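Local coordinates for protein VIRB8 (Agrobacterium tumefaciens, PDB 2CC3), which is a homodimeric inner-membrane component of the type IV secretion system, suggested to help direct T-DNA transfer to plant cells, at residues A[16-30]-A[61-75]. Sequence-based numbering, arbitrary orientation.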
loop_
_atom_site.group_PDB
_atom_site.type_symbol
_atom_site.label_atom_id
_atom_site.label_comp_id
_atom_site.label_asym_id
_atom_site.label_seq_id
_atom_site.Cartn_x
_atom_site.Cartn_y
_atom_site.Cartn_z
ATOM N N TRP A 16 -2.435 5.420 8.982
ATOM C CA TRP A 16 -0.987 5.357 8.720
ATOM C C TRP A 16 -0.673 5.210 7.272
ATOM O O TRP A 16 0.261 5.830 6.741
ATOM C CB TRP A 16 -0.314 4.224 9.498
ATOM C CG TRP A 16 1.076 4.041 9.016
ATOM C CD1 TRP A 16 1.576 2.943 8.366
ATOM C CD2 TRP A 16 2.134 4.992 9.062
ATOM N NE1 TRP A 16 2.880 3.148 8.020
ATOM C CE2 TRP A 16 3.255 4.399 8.436
ATOM C CE3 TRP A 16 2.255 6.295 9.573
ATOM C CZ2 TRP A 16 4.486 5.062 8.312
ATOM C CZ3 TRP A 16 3.474 6.952 9.439
ATOM C CH2 TRP A 16 4.561 6.340 8.813
ATOM N N GLU A 17 -1.422 4.346 6.603
ATOM C CA GLU A 17 -1.296 4.242 5.148
ATOM C C GLU A 17 -1.603 5.608 4.497
ATOM O O GLU A 17 -0.899 6.047 3.581
ATOM C CB GLU A 17 -2.206 3.143 4.624
ATOM C CG GLU A 17 -2.167 2.974 3.129
ATOM C CD GLU A 17 -3.352 2.194 2.613
ATOM O OE1 GLU A 17 -4.182 1.684 3.434
ATOM O OE2 GLU A 17 -3.463 2.109 1.372
ATOM N N TYR A 18 -2.632 6.288 4.995
ATOM C CA TYR A 18 -2.914 7.670 4.569
ATOM C C TYR A 18 -1.701 8.547 4.728
ATOM O O TYR A 18 -1.186 9.141 3.750
ATOM C CB TYR A 18 -4.114 8.288 5.303
ATOM C CG TYR A 18 -4.528 9.653 4.737
ATOM C CD1 TYR A 18 -5.409 9.737 3.652
ATOM C CD2 TYR A 18 -4.039 10.849 5.297
ATOM C CE1 TYR A 18 -5.794 10.978 3.131
ATOM C CE2 TYR A 18 -4.390 12.078 4.795
ATOM C CZ TYR A 18 -5.270 12.152 3.709
ATOM O OH TYR A 18 -5.623 13.376 3.191
ATOM N N VAL A 19 -1.211 8.635 5.954
ATOM C CA VAL A 19 0.012 9.414 6.194
ATOM C C VAL A 19 1.134 8.997 5.260
ATOM O O VAL A 19 1.726 9.835 4.557
ATOM C CB VAL A 19 0.499 9.262 7.661
ATOM C CG1 VAL A 19 1.813 10.030 7.896
ATOM C CG2 VAL A 19 -0.562 9.726 8.585
ATOM N N ARG A 20 1.424 7.694 5.225
ATOM C CA ARG A 20 2.556 7.244 4.452
ATOM C C ARG A 20 2.395 7.654 2.984
ATOM O O ARG A 20 3.335 8.176 2.375
ATOM C CB ARG A 20 2.716 5.722 4.600
ATOM C CG ARG A 20 3.904 5.110 3.908
ATOM C CD ARG A 20 3.823 3.546 3.892
ATOM N NE ARG A 20 2.799 3.015 2.969
ATOM C CZ ARG A 20 2.992 2.692 1.677
ATOM N NH1 ARG A 20 4.185 2.815 1.073
ATOM N NH2 ARG A 20 1.974 2.222 0.971
ATOM N N LEU A 21 1.227 7.369 2.395
ATOM C CA LEU A 21 0.997 7.675 0.970
ATOM C C LEU A 21 1.052 9.186 0.697
ATOM O O LEU A 21 1.531 9.629 -0.339
ATOM C CB LEU A 21 -0.340 7.080 0.470
ATOM C CG LEU A 21 -0.471 5.567 0.209
ATOM C CD1 LEU A 21 -1.921 5.206 0.112
ATOM C CD2 LEU A 21 0.248 5.048 -1.040
ATOM N N ARG A 22 0.577 9.976 1.647
ATOM C CA ARG A 22 0.523 11.418 1.465
ATOM C C ARG A 22 1.888 12.094 1.659
ATOM O O ARG A 22 2.196 13.069 0.958
ATOM C CB ARG A 22 -0.575 12.020 2.349
ATOM C CG ARG A 22 -0.593 13.530 2.316
ATOM C CD ARG A 22 -1.880 14.154 2.814
ATOM N NE ARG A 22 -1.809 15.608 2.603
ATOM C CZ ARG A 22 -2.834 16.428 2.763
ATOM N NH1 ARG A 22 -4.016 15.948 3.119
ATOM N NH2 ARG A 22 -2.686 17.716 2.555
ATOM N N GLU A 23 2.714 11.567 2.566
ATOM C CA GLU A 23 3.934 12.252 2.965
ATOM C C GLU A 23 5.196 11.667 2.304
ATOM O O GLU A 23 6.264 12.290 2.331
ATOM C CB GLU A 23 4.059 12.274 4.511
ATOM C CG GLU A 23 2.855 12.900 5.263
ATOM C CD GLU A 23 2.566 14.360 4.864
ATOM O OE1 GLU A 23 3.499 15.025 4.349
ATOM O OE2 GLU A 23 1.419 14.838 5.069
ATOM N N SER A 24 5.057 10.455 1.755
ATOM C CA SER A 24 6.078 9.801 0.938
ATOM C C SER A 24 6.111 10.422 -0.444
ATOM O O SER A 24 5.141 11.066 -0.849
ATOM C CB SER A 24 5.740 8.321 0.773
ATOM O OG SER A 24 6.475 7.554 1.679
ATOM N N TYR A 25 7.208 10.224 -1.173
ATOM C CA TYR A 25 7.254 10.589 -2.603
ATOM C C TYR A 25 8.185 9.702 -3.413
ATOM O O TYR A 25 9.353 9.507 -3.072
ATOM C CB TYR A 25 7.667 12.052 -2.865
ATOM C CG TYR A 25 7.784 12.343 -4.364
ATOM C CD1 TYR A 25 6.633 12.498 -5.141
ATOM C CD2 TYR A 25 9.020 12.412 -5.007
ATOM C CE1 TYR A 25 6.698 12.732 -6.497
ATOM C CE2 TYR A 25 9.094 12.655 -6.376
ATOM C CZ TYR A 25 7.917 12.808 -7.110
ATOM O OH TYR A 25 7.913 13.066 -8.462
ATOM N N ASP A 26 7.670 9.208 -4.524
ATOM C CA ASP A 26 8.474 8.434 -5.463
ATOM C C ASP A 26 7.823 8.661 -6.818
ATOM O O ASP A 26 6.637 8.390 -6.978
ATOM C CB ASP A 26 8.425 6.952 -5.054
ATOM C CG ASP A 26 9.348 6.076 -5.877
ATOM O OD1 ASP A 26 10.563 6.087 -5.635
ATOM O OD2 ASP A 26 8.856 5.340 -6.761
ATOM N N ALA A 27 8.566 9.179 -7.788
ATOM C CA ALA A 27 7.966 9.443 -9.112
ATOM C C ALA A 27 7.192 8.233 -9.692
ATOM O O ALA A 27 6.163 8.400 -10.356
ATOM C CB ALA A 27 9.036 9.933 -10.089
ATOM N N ASP A 28 7.680 7.019 -9.421
ATOM C CA ASP A 28 6.996 5.799 -9.873
ATOM C C ASP A 28 5.652 5.560 -9.197
ATOM O O ASP A 28 4.756 5.006 -9.815
ATOM C CB ASP A 28 7.881 4.562 -9.688
ATOM C CG ASP A 28 9.142 4.621 -10.531
ATOM O OD1 ASP A 28 9.192 5.449 -11.476
ATOM O OD2 ASP A 28 10.089 3.848 -10.247
ATOM N N THR A 29 5.522 5.961 -7.930
ATOM C CA THR A 29 4.305 5.726 -7.135
ATOM C C THR A 29 3.451 6.976 -7.019
ATOM O O THR A 29 2.414 6.970 -6.350
ATOM C CB THR A 29 4.640 5.295 -5.710
ATOM O OG1 THR A 29 5.369 6.339 -5.058
ATOM C CG2 THR A 29 5.451 4.008 -5.690
ATOM N N ALA A 30 3.894 8.047 -7.667
ATOM C CA ALA A 30 3.244 9.354 -7.546
ATOM C C ALA A 30 1.739 9.327 -7.871
ATOM O O ALA A 30 0.922 9.896 -7.119
ATOM C CB ALA A 30 4.009 10.402 -8.381
ATOM N N PRO A 61 6.736 18.036 -4.291
ATOM C CA PRO A 61 7.816 17.025 -4.381
ATOM C C PRO A 61 8.124 16.638 -5.834
ATOM O O PRO A 61 9.272 16.344 -6.168
ATOM C CB PRO A 61 7.244 15.820 -3.607
ATOM C CG PRO A 61 5.739 16.079 -3.527
ATOM C CD PRO A 61 5.622 17.574 -3.437
ATOM N N GLN A 62 7.099 16.653 -6.682
ATOM C CA GLN A 62 7.250 16.335 -8.095
ATOM C C GLN A 62 8.221 17.267 -8.771
ATOM O O GLN A 62 9.083 16.836 -9.522
ATOM C CB GLN A 62 5.916 16.492 -8.796
ATOM C CG GLN A 62 4.796 15.809 -8.147
ATOM C CD GLN A 62 3.706 15.571 -9.136
ATOM O OE1 GLN A 62 3.636 14.499 -9.734
ATOM N NE2 GLN A 62 2.868 16.582 -9.361
ATOM N N VAL A 63 8.047 18.555 -8.496
ATOM C CA VAL A 63 8.866 19.645 -9.025
ATOM C C VAL A 63 10.283 19.643 -8.416
ATOM O O VAL A 63 11.266 19.615 -9.145
ATOM C CB VAL A 63 8.125 21.016 -8.827
ATOM C CG1 VAL A 63 8.904 22.173 -9.456
ATOM C CG2 VAL A 63 6.719 20.938 -9.431
ATOM N N ILE A 64 10.363 19.627 -7.083
ATOM C CA ILE A 64 11.634 19.653 -6.323
ATOM C C ILE A 64 12.498 18.409 -6.526
ATOM O O ILE A 64 13.722 18.505 -6.735
ATOM C CB ILE A 64 11.379 19.869 -4.777
ATOM C CG1 ILE A 64 11.029 21.325 -4.474
ATOM C CG2 ILE A 64 12.577 19.450 -3.922
ATOM C CD1 ILE A 64 11.751 22.320 -5.357
ATOM N N LEU A 65 11.859 17.241 -6.453
ATOM C CA LEU A 65 12.588 15.988 -6.466
ATOM C C LEU A 65 12.489 15.247 -7.793
ATOM O O LEU A 65 13.487 14.697 -8.257
ATOM C CB LEU A 65 12.171 15.099 -5.288
ATOM C CG LEU A 65 12.348 15.714 -3.893
ATOM C CD1 LEU A 65 11.645 14.913 -2.830
ATOM C CD2 LEU A 65 13.839 15.922 -3.554
ATOM N N GLY A 66 11.308 15.265 -8.407
ATOM C CA GLY A 66 11.072 14.587 -9.675
ATOM C C GLY A 66 11.515 13.143 -9.641
ATOM O O GLY A 66 11.119 12.358 -8.769
ATOM N N LYS A 67 12.386 12.805 -10.572
ATOM C CA LYS A 67 12.824 11.446 -10.747
ATOM C C LYS A 67 14.107 11.206 -9.971
ATOM O O LYS A 67 14.549 10.074 -9.867
ATOM C CB LYS A 67 13.009 11.174 -12.248
ATOM C CG LYS A 67 12.019 11.987 -13.131
ATOM C CD LYS A 67 11.384 11.197 -14.299
ATOM C CE LYS A 67 10.497 10.040 -13.820
ATOM N NZ LYS A 67 11.308 8.844 -13.412
ATOM N N HIS A 68 14.678 12.272 -9.403
ATOM C CA HIS A 68 16.026 12.254 -8.789
ATOM C C HIS A 68 16.068 12.231 -7.260
ATOM O O HIS A 68 17.152 12.340 -6.658
ATOM C CB HIS A 68 16.818 13.476 -9.239
ATOM C CG HIS A 68 17.408 13.343 -10.602
ATOM N ND1 HIS A 68 18.743 13.555 -10.852
ATOM C CD2 HIS A 68 16.844 13.020 -11.790
ATOM C CE1 HIS A 68 18.978 13.372 -12.137
ATOM N NE2 HIS A 68 17.842 13.049 -12.730
ATOM N N GLY A 69 14.905 12.131 -6.634
ATOM C CA GLY A 69 14.827 12.129 -5.194
ATOM C C GLY A 69 13.564 11.444 -4.729
ATOM O O GLY A 69 12.631 11.227 -5.503
ATOM N N ARG A 70 13.548 11.108 -3.451
ATOM C CA ARG A 70 12.432 10.414 -2.825
ATOM C C ARG A 70 12.309 10.882 -1.386
ATOM O O ARG A 70 13.297 11.319 -0.798
ATOM C CB ARG A 70 12.691 8.905 -2.802
ATOM C CG ARG A 70 12.280 8.160 -4.048
ATOM C CD ARG A 70 13.196 6.952 -4.286
ATOM N NE ARG A 70 12.893 5.808 -3.421
ATOM C CZ ARG A 70 13.100 4.535 -3.769
ATOM N NH1 ARG A 70 13.606 4.246 -4.966
ATOM N NH2 ARG A 70 12.809 3.548 -2.922
ATOM N N LEU A 71 11.099 10.748 -0.844
ATOM C CA LEU A 71 10.808 10.948 0.561
ATOM C C LEU A 71 10.267 9.641 1.110
ATOM O O LEU A 71 9.339 9.071 0.545
ATOM C CB LEU A 71 9.779 12.082 0.755
ATOM C CG LEU A 71 10.149 13.542 0.438
ATOM C CD1 LEU A 71 8.917 14.439 0.223
ATOM C CD2 LEU A 71 11.070 14.172 1.477
ATOM N N GLU A 72 10.889 9.153 2.188
ATOM C CA GLU A 72 10.434 7.974 2.918
ATOM C C GLU A 72 9.935 8.288 4.342
ATOM O O GLU A 72 10.431 9.202 5.001
ATOM C CB GLU A 72 11.536 6.901 2.950
ATOM C CG GLU A 72 11.643 6.159 1.629
ATOM C CD GLU A 72 12.887 5.303 1.523
ATOM O OE1 GLU A 72 13.374 4.810 2.579
ATOM O OE2 GLU A 72 13.374 5.126 0.377
ATOM N N VAL A 73 8.970 7.486 4.810
ATOM C CA VAL A 73 8.263 7.754 6.042
ATOM C C VAL A 73 8.302 6.505 6.921
ATOM O O VAL A 73 7.971 5.408 6.479
ATOM C CB VAL A 73 6.825 8.302 5.750
ATOM C CG1 VAL A 73 5.904 8.183 6.942
ATOM C CG2 VAL A 73 6.897 9.761 5.323
ATOM N N GLU A 74 8.759 6.687 8.157
ATOM C CA GLU A 74 8.813 5.631 9.153
ATOM C C GLU A 74 7.818 5.949 10.228
ATOM O O GLU A 74 7.911 7.020 10.800
ATOM C CB GLU A 74 10.166 5.664 9.854
ATOM C CG GLU A 74 11.292 4.847 9.288
ATOM C CD GLU A 74 12.656 5.364 9.785
ATOM O OE1 GLU A 74 12.729 5.870 10.941
ATOM O OE2 GLU A 74 13.641 5.277 9.025
ATOM N N HIS A 75 6.928 5.020 10.576
ATOM C CA HIS A 75 6.011 5.245 11.690
ATOM C C HIS A 75 6.826 5.406 12.973
ATOM O O HIS A 75 7.869 4.734 13.125
ATOM C CB HIS A 75 5.074 4.063 11.837
ATOM C CG HIS A 75 3.952 4.265 12.817
ATOM N ND1 HIS A 75 3.872 3.578 14.012
ATOM C CD2 HIS A 75 2.825 5.018 12.742
ATOM C CE1 HIS A 75 2.762 3.923 14.640
ATOM N NE2 HIS A 75 2.107 4.792 13.888
#
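In the NTF2-like fold of the VirB8 periplasmic domain, a long N-terminal helix packs against a curved antiparallel sheet, and a single antiparallel bridge, the hydrogen-bonded pair Y25 and L71, joins the chain just past that helix to strand 69-82, at the edge of the sheet within this chain. Y25 N donates to L71 O at 3.0 Å, and L71 N returns a bond of 3.1 Å to Y25 O. Two residues earlier, at the last residue of the helix, E23 CB meets V73 CG2, while the carboxylate of E23 reaches Y135 on strand 130-139. At the other end of the strand segment, H75 turns its ring edge toward the face of the W16 six-membered ring, planes at 75°, and sets its CB 3.7 Å from the centroid of that ring; R20 CB covers the opposite face. With CG anti to the backbone N (chi1 176°), the Y25 ring lies against helix 61-64, where P61 CB sits over one ring face and A27 N over the other. D26 and R70 run side by side; their salt bridge, D26 OD1 to R70 NE at 3.2 Å, rests on charge and not on a directed N-H, since the oxygen lies over the guanidinium face. The same guanidinium forms a salt bridge with D28 of the second subunit, bringing this corner into the dimer interface. G66 O, in the Y25 ring plane, accepts a weak 3.3 Å hydrogen bond from Y25 OH.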